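Local structure of peptidase S15/CocE/NonD (Thaumarchaeota archaeon SCGC AB-539-E09, 4PF1) at residues A211-A216 and M250-F255; F533-R538 and L553-I557; W256-A260 and N594-A598. The protein probably removes residues from the amino end of peptides, acting as a serine aminopeptidase of the alpha/beta-hydrolase fold. All coordinates share one frame; numbering follows the deposited sequence.

Contact 1: A211-A216 and M250-F255; sequences AYNQEA and MESIGF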
loop_
_atom_site.group_PDB
_atom_site.type_symbol
_atom_site.label_atom_id
_atom_site.label_comp_id
_atom_site.label_asym_id
_atom_site.label_seq_id
_atom_site.Cartn_x
_atom_site.Cartn_y
_atom_site.Cartn_z
ATOM N N ALA A 211 5.951 -5.694 32.397
ATOM C CA ALA A 211 5.956 -5.553 33.858
ATOM C C ALA A 211 5.979 -4.070 34.246
ATOM O O ALA A 211 5.266 -3.672 35.159
ATOM C CB ALA A 211 7.152 -6.280 34.462
ATOM N N TYR A 212 6.729 -3.245 33.490
ATOM C CA TYR A 212 6.822 -1.799 33.706
ATOM C C TYR A 212 5.465 -1.130 33.500
ATOM O O TYR A 212 4.995 -0.439 34.389
ATOM C CB TYR A 212 7.866 -1.189 32.751
ATOM C CG TYR A 212 8.236 0.247 33.055
ATOM C CD1 TYR A 212 7.509 1.305 32.517
ATOM C CD2 TYR A 212 9.364 0.549 33.812
ATOM C CE1 TYR A 212 7.868 2.630 32.762
ATOM C CE2 TYR A 212 9.741 1.870 34.056
ATOM C CZ TYR A 212 8.989 2.908 33.530
ATOM O OH TYR A 212 9.352 4.211 33.774
ATOM N N ASN A 213 4.837 -1.344 32.324
ATOM C CA ASN A 213 3.555 -0.739 31.952
ATOM C C ASN A 213 2.415 -1.150 32.887
ATOM O O ASN A 213 1.689 -0.286 33.372
ATOM C CB ASN A 213 3.199 -1.087 30.490
ATOM C CG ASN A 213 4.102 -0.437 29.471
ATOM O OD1 ASN A 213 4.716 0.599 29.721
ATOM N ND2 ASN A 213 4.211 -1.038 28.294
ATOM N N GLN A 214 2.275 -2.449 33.160
ATOM C CA GLN A 214 1.203 -2.973 34.010
ATOM C C GLN A 214 1.448 -2.762 35.518
ATOM O O GLN A 214 0.495 -2.875 36.296
ATOM C CB GLN A 214 0.995 -4.483 33.746
ATOM C CG GLN A 214 0.511 -4.830 32.329
ATOM C CD GLN A 214 -0.900 -4.369 32.059
ATOM O OE1 GLN A 214 -1.137 -3.488 31.236
ATOM N NE2 GLN A 214 -1.869 -4.967 32.735
ATOM N N GLU A 215 2.708 -2.511 35.950
ATOM C CA GLU A 215 2.972 -2.431 37.396
ATOM C C GLU A 215 3.616 -1.128 37.905
ATOM O O GLU A 215 3.755 -0.986 39.125
ATOM C CB GLU A 215 3.810 -3.619 37.860
ATOM C CG GLU A 215 3.141 -4.953 37.593
ATOM C CD GLU A 215 3.733 -6.118 38.348
ATOM O OE1 GLU A 215 4.909 -6.028 38.766
ATOM O OE2 GLU A 215 3.000 -7.108 38.562
ATOM N N ALA A 216 3.989 -0.177 37.022
ATOM C CA ALA A 216 4.524 1.101 37.521
ATOM C C ALA A 216 3.410 1.868 38.251
ATOM O O ALA A 216 3.629 2.373 39.352
ATOM C CB ALA A 216 5.092 1.936 36.380
ATOM N N MET A 250 13.480 -0.226 37.678
ATOM C CA MET A 250 12.460 -1.246 37.941
ATOM C C MET A 250 12.708 -2.033 39.235
ATOM O O MET A 250 12.048 -3.054 39.460
ATOM C CB MET A 250 12.371 -2.222 36.753
ATOM C CG MET A 250 11.823 -1.589 35.497
ATOM S SD MET A 250 11.658 -2.753 34.128
ATOM C CE MET A 250 10.313 -3.783 34.730
ATOM N N GLU A 251 13.616 -1.544 40.102
ATOM C CA GLU A 251 13.958 -2.199 41.370
ATOM C C GLU A 251 12.746 -2.350 42.313
ATOM O O GLU A 251 12.703 -3.311 43.079
ATOM C CB GLU A 251 15.089 -1.441 42.092
ATOM C CG GLU A 251 16.454 -1.606 41.436
ATOM C CD GLU A 251 16.793 -0.625 40.324
ATOM O OE1 GLU A 251 15.886 0.108 39.868
ATOM O OE2 GLU A 251 17.974 -0.589 39.911
ATOM N N SER A 252 11.761 -1.425 42.231
ATOM C CA SER A 252 10.561 -1.423 43.082
ATOM C C SER A 252 9.347 -2.142 42.433
ATOM O O SER A 252 8.325 -2.331 43.105
ATOM C CB SER A 252 10.178 0.009 43.451
ATOM O OG SER A 252 9.857 0.769 42.296
ATOM N N ILE A 253 9.452 -2.530 41.146
ATOM C CA ILE A 253 8.368 -3.239 40.445
ATOM C C ILE A 253 8.414 -4.726 40.864
ATOM O O ILE A 253 9.424 -5.400 40.657
ATOM C CB ILE A 253 8.438 -3.013 38.904
ATOM C CG1 ILE A 253 7.988 -1.570 38.554
ATOM C CG2 ILE A 253 7.594 -4.052 38.138
ATOM C CD1 ILE A 253 8.597 -0.995 37.315
ATOM N N GLY A 254 7.333 -5.176 41.506
ATOM C CA GLY A 254 7.185 -6.506 42.096
ATOM C C GLY A 254 7.472 -7.713 41.226
ATOM O O GLY A 254 8.157 -8.638 41.675
ATOM N N PHE A 255 6.923 -7.746 39.990
ATOM C CA PHE A 255 7.124 -8.902 39.114
ATOM C C PHE A 255 8.574 -9.023 38.638
ATOM O O PHE A 255 9.041 -10.148 38.464
ATOM C CB PHE A 255 6.153 -8.914 37.920
ATOM C CG PHE A 255 6.128 -10.235 37.184
ATOM C CD1 PHE A 255 5.934 -11.432 37.870
ATOM C CD2 PHE A 255 6.319 -10.287 35.807
ATOM C CE1 PHE A 255 5.922 -12.654 37.190
ATOM C CE2 PHE A 255 6.309 -11.510 35.129
ATOM C CZ PHE A 255 6.112 -12.683 35.825
#
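E215 of helix 204-215 reaches the start of helix 254-261 and is the polar centre of an otherwise apolar contact with M250-F255. Its CB rests against I253 CG2 at 3.8 Å. From CG the chain runs on extended (chi2 -164°), which brings CD close to F255 CB and delivers the carboxylate to the new helix. OE1 accepts the backbone N-H of F255 through its syn lone pair, with N to OE1 2.9 Å and an N-H...O angle of 158°, while also lying 3.4 Å from I253 CG2. The other oxygen, OE2, settles 3.7 Å from F255 CB, with the carboxylate plane turned steeply against the phenylalanine ring. An acid suits this place because the first N-H groups of a helix have no carbonyl of an earlier turn to bond to. I253 is the N-cap residue, and a type I turn from M250 to I253 leads into it. These helices belong to the helical insertion between strands 178-184 and 287-292, consistent with the cap domain of CocE-like relatives. Away from the carboxylate the contact is apolar. The branched I253 spreads two ways, CG2 lying against A211 and E215 and CD1 meeting Y212 CD2 at 3.9 Å. M250 comes to the tyrosine from its edge, with CG in the ring plane 3.7 Å from Y212 CD2. Its sulfur makes a Met-aromatic contact, SD standing 5.4 Å from the Y212 ring centroid and 78° off the normal. A bend at the end of the flexible methionine tucks M250 CE against A211 CB at 4.0 Å, where the short alanine side chain accepts the methyl. F23 of the second subunit packs on I253 and meets the Y212 ring at about a right angle.

Contact 2: F533-R538 and L553-I557; sequences FRGRYR and LEYRI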
loop_
_atom_site.group_PDB
_atom_site.type_symbol
_atom_site.label_atom_id
_atom_site.label_comp_id
_atom_site.label_asym_id
_atom_site.label_seq_id
_atom_site.Cartn_x
_atom_site.Cartn_y
_atom_site.Cartn_z
ATOM N N PHE A 533 16.075 -23.919 24.209
ATOM C CA PHE A 533 16.364 -24.580 25.472
ATOM C C PHE A 533 17.602 -23.947 26.104
ATOM O O PHE A 533 18.647 -23.871 25.456
ATOM C CB PHE A 533 16.572 -26.097 25.257
ATOM C CG PHE A 533 16.584 -26.925 26.526
ATOM C CD1 PHE A 533 17.678 -26.899 27.385
ATOM C CD2 PHE A 533 15.523 -27.768 26.834
ATOM C CE1 PHE A 533 17.684 -27.653 28.561
ATOM C CE2 PHE A 533 15.541 -28.541 27.996
ATOM C CZ PHE A 533 16.619 -28.476 28.857
ATOM N N ARG A 534 17.496 -23.509 27.372
ATOM C CA ARG A 534 18.645 -22.958 28.094
ATOM C C ARG A 534 19.411 -24.122 28.722
ATOM O O ARG A 534 18.912 -24.773 29.645
ATOM C CB ARG A 534 18.213 -21.910 29.134
ATOM C CG ARG A 534 19.387 -21.132 29.728
ATOM C CD ARG A 534 19.054 -19.672 29.933
ATOM N NE ARG A 534 19.235 -18.889 28.709
ATOM C CZ ARG A 534 18.972 -17.590 28.612
ATOM N NH1 ARG A 534 18.498 -16.920 29.655
ATOM N NH2 ARG A 534 19.168 -16.951 27.466
ATOM N N GLY A 535 20.585 -24.406 28.148
ATOM C CA GLY A 535 21.454 -25.538 28.473
ATOM C C GLY A 535 21.791 -25.795 29.926
ATOM O O GLY A 535 22.047 -26.945 30.294
ATOM N N ARG A 536 21.805 -24.742 30.765
ATOM C CA ARG A 536 22.103 -24.873 32.199
ATOM C C ARG A 536 21.030 -25.734 32.933
ATOM O O ARG A 536 21.292 -26.220 34.035
ATOM C CB ARG A 536 22.240 -23.485 32.862
ATOM C CG ARG A 536 20.926 -22.706 32.938
ATOM C CD ARG A 536 21.116 -21.206 33.049
ATOM N NE ARG A 536 21.374 -20.771 34.421
ATOM C CZ ARG A 536 22.561 -20.366 34.864
ATOM N NH1 ARG A 536 22.708 -19.979 36.123
ATOM N NH2 ARG A 536 23.609 -20.339 34.048
ATOM N N TYR A 537 19.842 -25.937 32.303
ATOM C CA TYR A 537 18.746 -26.726 32.880
ATOM C C TYR A 537 18.599 -28.102 32.180
ATOM O O TYR A 537 17.517 -28.694 32.208
ATOM C CB TYR A 537 17.415 -25.936 32.818
ATOM C CG TYR A 537 17.518 -24.528 33.364
ATOM C CD1 TYR A 537 17.751 -24.299 34.719
ATOM C CD2 TYR A 537 17.391 -23.425 32.528
ATOM C CE1 TYR A 537 17.880 -23.006 35.222
ATOM C CE2 TYR A 537 17.504 -22.125 33.022
ATOM C CZ TYR A 537 17.748 -21.921 34.370
ATOM O OH TYR A 537 17.878 -20.641 34.854
ATOM N N ARG A 538 19.707 -28.626 31.606
ATOM C CA ARG A 538 19.741 -29.906 30.881
ATOM C C ARG A 538 19.359 -31.117 31.755
ATOM O O ARG A 538 18.716 -32.044 31.261
ATOM C CB ARG A 538 21.140 -30.142 30.278
ATOM C CG ARG A 538 21.197 -31.292 29.276
ATOM C CD ARG A 538 22.622 -31.644 28.879
ATOM N NE ARG A 538 23.311 -32.437 29.903
ATOM C CZ ARG A 538 23.213 -33.758 30.019
ATOM N NH1 ARG A 538 22.438 -34.449 29.192
ATOM N NH2 ARG A 538 23.877 -34.395 30.971
ATOM N N LEU A 553 26.679 -33.849 24.883
ATOM C CA LEU A 553 25.567 -34.011 25.824
ATOM C C LEU A 553 24.220 -34.113 25.108
ATOM O O LEU A 553 24.013 -33.481 24.066
ATOM C CB LEU A 553 25.538 -32.854 26.841
ATOM C CG LEU A 553 26.801 -32.668 27.690
ATOM C CD1 LEU A 553 26.836 -31.292 28.314
ATOM C CD2 LEU A 553 26.922 -33.745 28.757
ATOM N N GLU A 554 23.298 -34.898 25.690
ATOM C CA GLU A 554 21.961 -35.123 25.148
ATOM C C GLU A 554 20.964 -34.114 25.714
ATOM O O GLU A 554 20.914 -33.903 26.927
ATOM C CB GLU A 554 21.498 -36.562 25.448
ATOM C CG GLU A 554 20.207 -36.956 24.743
ATOM C CD GLU A 554 19.704 -38.365 25.008
ATOM O OE1 GLU A 554 20.455 -39.176 25.599
ATOM O OE2 GLU A 554 18.557 -38.659 24.606
ATOM N N TYR A 555 20.149 -33.526 24.826
ATOM C CA TYR A 555 19.094 -32.565 25.150
ATOM C C TYR A 555 17.757 -33.057 24.619
ATOM O O TYR A 555 17.690 -33.575 23.503
ATOM C CB TYR A 555 19.403 -31.181 24.536
ATOM C CG TYR A 555 20.688 -30.557 25.024
ATOM C CD1 TYR A 555 21.908 -30.865 24.425
ATOM C CD2 TYR A 555 20.686 -29.630 26.062
ATOM C CE1 TYR A 555 23.098 -30.296 24.875
ATOM C CE2 TYR A 555 21.866 -29.038 26.504
ATOM C CZ TYR A 555 23.072 -29.386 25.918
ATOM O OH TYR A 555 24.235 -28.810 26.349
ATOM N N ARG A 556 16.697 -32.898 25.411
ATOM C CA ARG A 556 15.342 -33.229 24.990
ATOM C C ARG A 556 14.589 -31.921 24.857
ATOM O O ARG A 556 14.382 -31.232 25.858
ATOM C CB ARG A 556 14.658 -34.189 25.980
ATOM C CG ARG A 556 13.555 -35.027 25.337
ATOM C CD ARG A 556 12.722 -35.766 26.368
ATOM N NE ARG A 556 11.438 -35.104 26.603
ATOM C CZ ARG A 556 10.281 -35.511 26.089
ATOM N NH1 ARG A 556 10.231 -36.595 25.325
ATOM N NH2 ARG A 556 9.164 -34.845 26.345
ATOM N N ILE A 557 14.291 -31.508 23.614
ATOM C CA ILE A 557 13.634 -30.226 23.369
ATOM C C ILE A 557 12.265 -30.448 22.695
ATOM O O ILE A 557 12.190 -30.566 21.466
ATOM C CB ILE A 557 14.537 -29.235 22.559
ATOM C CG1 ILE A 557 15.974 -29.167 23.131
ATOM C CG2 ILE A 557 13.908 -27.834 22.502
ATOM C CD1 ILE A 557 17.045 -28.693 22.125
#
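R538 sends its CG away from its own backbone N (chi1 -168°) and then bends at chi3 (78°), a course that carries its chain across Y555 and lays the guanidinium beside L553 and E554. The methylene CD stands over one face of the Y555 ring, 3.9 Å from its centroid, in a CH-pi contact offset toward the rim. Beyond it, R538 NH1 donates to the backbone E554 O at 2.8 Å with an angle of 154°; the acceptor lies in the guanidinium plane, at its edge, and the donor sits on a lone pair in the carbonyl plane. L553 CD2 lies above one face of the same guanidinium, 3.8 Å from R538 NH2. Arginine suits the site because its long stem is apolar and its head polar. At the edge of the tyrosine, G535 CA approaches Y555 CE2 to 4.0 Å. Farther along, F533 CB packs on I557 CG1 at 3.8 Å, and its ring reaches R556 O, with F533 CE2 3.6 Å away. Strand 525-534 and strand 553-558 belong to different antiparallel sheets of the C-terminal, galactose-binding-like domain, so these side chains join sheet to sheet. Strand 489-496 pairs with the second segment's strand. Since the arginine's bond goes to the main-chain carbonyl of E554, it probably depends little on the side chain at that position.

Contact 3: W256-A260 and N594-A598; sequences WKKLA and NIMFA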
loop_
_atom_site.group_PDB
_atom_site.type_symbol
_atom_site.label_atom_id
_atom_site.label_comp_id
_atom_site.label_asym_id
_atom_site.label_seq_id
_atom_site.Cartn_x
_atom_site.Cartn_y
_atom_site.Cartn_z
ATOM N N TRP A 256 9.301 -7.888 38.469
ATOM C CA TRP A 256 10.723 -7.939 38.099
ATOM C C TRP A 256 11.538 -8.558 39.244
ATOM O O TRP A 256 12.428 -9.375 38.991
ATOM C CB TRP A 256 11.282 -6.550 37.722
ATOM C CG TRP A 256 12.789 -6.496 37.679
ATOM C CD1 TRP A 256 13.602 -5.747 38.476
ATOM C CD2 TRP A 256 13.657 -7.320 36.881
ATOM N NE1 TRP A 256 14.923 -6.010 38.189
ATOM C CE2 TRP A 256 14.985 -6.985 37.226
ATOM C CE3 TRP A 256 13.441 -8.311 35.906
ATOM C CZ2 TRP A 256 16.093 -7.575 36.603
ATOM C CZ3 TRP A 256 14.538 -8.895 35.289
ATOM C CH2 TRP A 256 15.845 -8.531 35.642
ATOM N N LYS A 257 11.205 -8.190 40.502
ATOM C CA LYS A 257 11.842 -8.734 41.706
ATOM C C LYS A 257 11.653 -10.252 41.751
ATOM O O LYS A 257 12.594 -10.970 42.066
ATOM C CB LYS A 257 11.273 -8.077 42.977
ATOM C CG LYS A 257 11.568 -6.581 43.084
ATOM C CD LYS A 257 10.896 -5.948 44.306
ATOM C CE LYS A 257 11.799 -5.897 45.518
ATOM N NZ LYS A 257 12.875 -4.881 45.372
ATOM N N LYS A 258 10.457 -10.737 41.349
ATOM C CA LYS A 258 10.135 -12.166 41.269
ATOM C C LYS A 258 10.935 -12.856 40.146
ATOM O O LYS A 258 11.470 -13.942 40.363
ATOM C CB LYS A 258 8.627 -12.371 41.045
ATOM C CG LYS A 258 7.764 -11.987 42.245
ATOM C CD LYS A 258 6.294 -11.907 41.861
ATOM C CE LYS A 258 5.425 -11.481 43.018
ATOM N NZ LYS A 258 4.029 -11.209 42.584
ATOM N N LEU A 259 11.019 -12.217 38.951
ATOM C CA LEU A 259 11.753 -12.756 37.794
ATOM C C LEU A 259 13.254 -12.884 38.093
ATOM O O LEU A 259 13.853 -13.919 37.789
ATOM C CB LEU A 259 11.543 -11.877 36.537
ATOM C CG LEU A 259 10.157 -11.913 35.879
ATOM C CD1 LEU A 259 9.971 -10.725 34.942
ATOM C CD2 LEU A 259 9.928 -13.217 35.120
ATOM N N ALA A 260 13.851 -11.835 38.705
ATOM C CA ALA A 260 15.274 -11.798 39.056
ATOM C C ALA A 260 15.616 -12.784 40.182
ATOM O O ALA A 260 16.695 -13.379 40.154
ATOM C CB ALA A 260 15.677 -10.386 39.459
ATOM N N ASN A 594 23.557 -16.346 37.837
ATOM C CA ASN A 594 22.334 -15.739 37.320
ATOM C C ASN A 594 22.630 -14.958 36.029
ATOM O O ASN A 594 23.383 -13.984 36.056
ATOM C CB ASN A 594 21.710 -14.819 38.390
ATOM C CG ASN A 594 20.235 -14.540 38.204
ATOM O OD1 ASN A 594 19.672 -14.696 37.119
ATOM N ND2 ASN A 594 19.577 -14.114 39.268
ATOM N N ILE A 595 22.024 -15.384 34.899
ATOM C CA ILE A 595 22.242 -14.750 33.590
ATOM C C ILE A 595 21.621 -13.326 33.555
ATOM O O ILE A 595 22.096 -12.480 32.788
ATOM C CB ILE A 595 21.758 -15.671 32.425
ATOM C CG1 ILE A 595 22.624 -16.962 32.374
ATOM C CG2 ILE A 595 21.770 -14.944 31.058
ATOM C CD1 ILE A 595 22.095 -18.080 31.489
ATOM N N MET A 596 20.647 -13.036 34.458
ATOM C CA MET A 596 20.034 -11.698 34.582
ATOM C C MET A 596 21.092 -10.613 34.829
ATOM O O MET A 596 20.966 -9.505 34.309
ATOM C CB MET A 596 18.999 -11.656 35.732
ATOM C CG MET A 596 17.800 -12.569 35.536
ATOM S SD MET A 596 16.736 -12.128 34.142
ATOM C CE MET A 596 15.308 -13.130 34.527
ATOM N N PHE A 597 22.132 -10.943 35.627
ATOM C CA PHE A 597 23.190 -10.015 36.023
ATOM C C PHE A 597 24.589 -10.516 35.595
ATOM O O PHE A 597 25.587 -10.174 36.240
ATOM C CB PHE A 597 23.146 -9.792 37.555
ATOM C CG PHE A 597 21.759 -9.560 38.115
ATOM C CD1 PHE A 597 21.130 -8.328 37.972
ATOM C CD2 PHE A 597 21.083 -10.574 38.783
ATOM C CE1 PHE A 597 19.845 -8.119 38.481
ATOM C CE2 PHE A 597 19.801 -10.363 39.295
ATOM C CZ PHE A 597 19.189 -9.136 39.140
ATOM N N ALA A 598 24.664 -11.288 34.484
ATOM C CA ALA A 598 25.935 -11.818 33.973
ATOM C C ALA A 598 26.918 -10.673 33.619
ATOM O O ALA A 598 26.534 -9.736 32.914
ATOM C CB ALA A 598 25.686 -12.696 32.760
#
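N594 ND2 donates a hydrogen bond to A260 O at 3.1 Å (150°), and the acceptor lies in the plane of the amide, nearly in line with the C=O. The carbonyl sits in the last turn of helix 254-261, where backbone oxygens run out of helical N-H partners. The other end of the amide turns back on its own chain: N594 OD1 accepts from M596 N at 3.3 Å, the donor lying above the carbonyl plane, and this closes an Asx turn. Asparagine suits both tasks, having a donor and an acceptor on one flat group. Replacing N594 by alanine removes both amide groups, and A260 O would probably lose this donor and the turn at M596 its side-chain tie. The contact ties the helical cap of the catalytic part to a loop of the C-terminal beta domain. M596, bent at chi2 (-65°), runs alongside W256 in the opposite sense, and its SD comes within 4.0 Å of W256 CH2 in an oblique Met-aromatic contact. M596 CE goes on to L259 O at 3.7 Å. On the same helix, A260 CB meets F597 CZ at 3.7 Å, and the large indole of W256 reaches F597 too, CZ2 to CE1 4.2 Å.

Contacts 1 and 3 share helix 254-261: contact 1 seats its start, and contact 3 uses the residues that follow, W256 to A260. Their centres are about 14 Å apart and they touch where K257 NZ probably hydrogen-bonds E251 O at 2.8 Å. Both also reach the second subunit. Contact 2 lies within the beta domain, its centre about 20 Å from that of contact 3, and meets it where R536 CD packs on I595 CD1 at 3.6 Å. Contacts 1 and 2 stay separate, nearest atoms about 14 Å apart. Contact 3 touches both, and joins cap and beta domain because it draws one segment from each. None includes the probable catalytic triad of S161, D295 and H328.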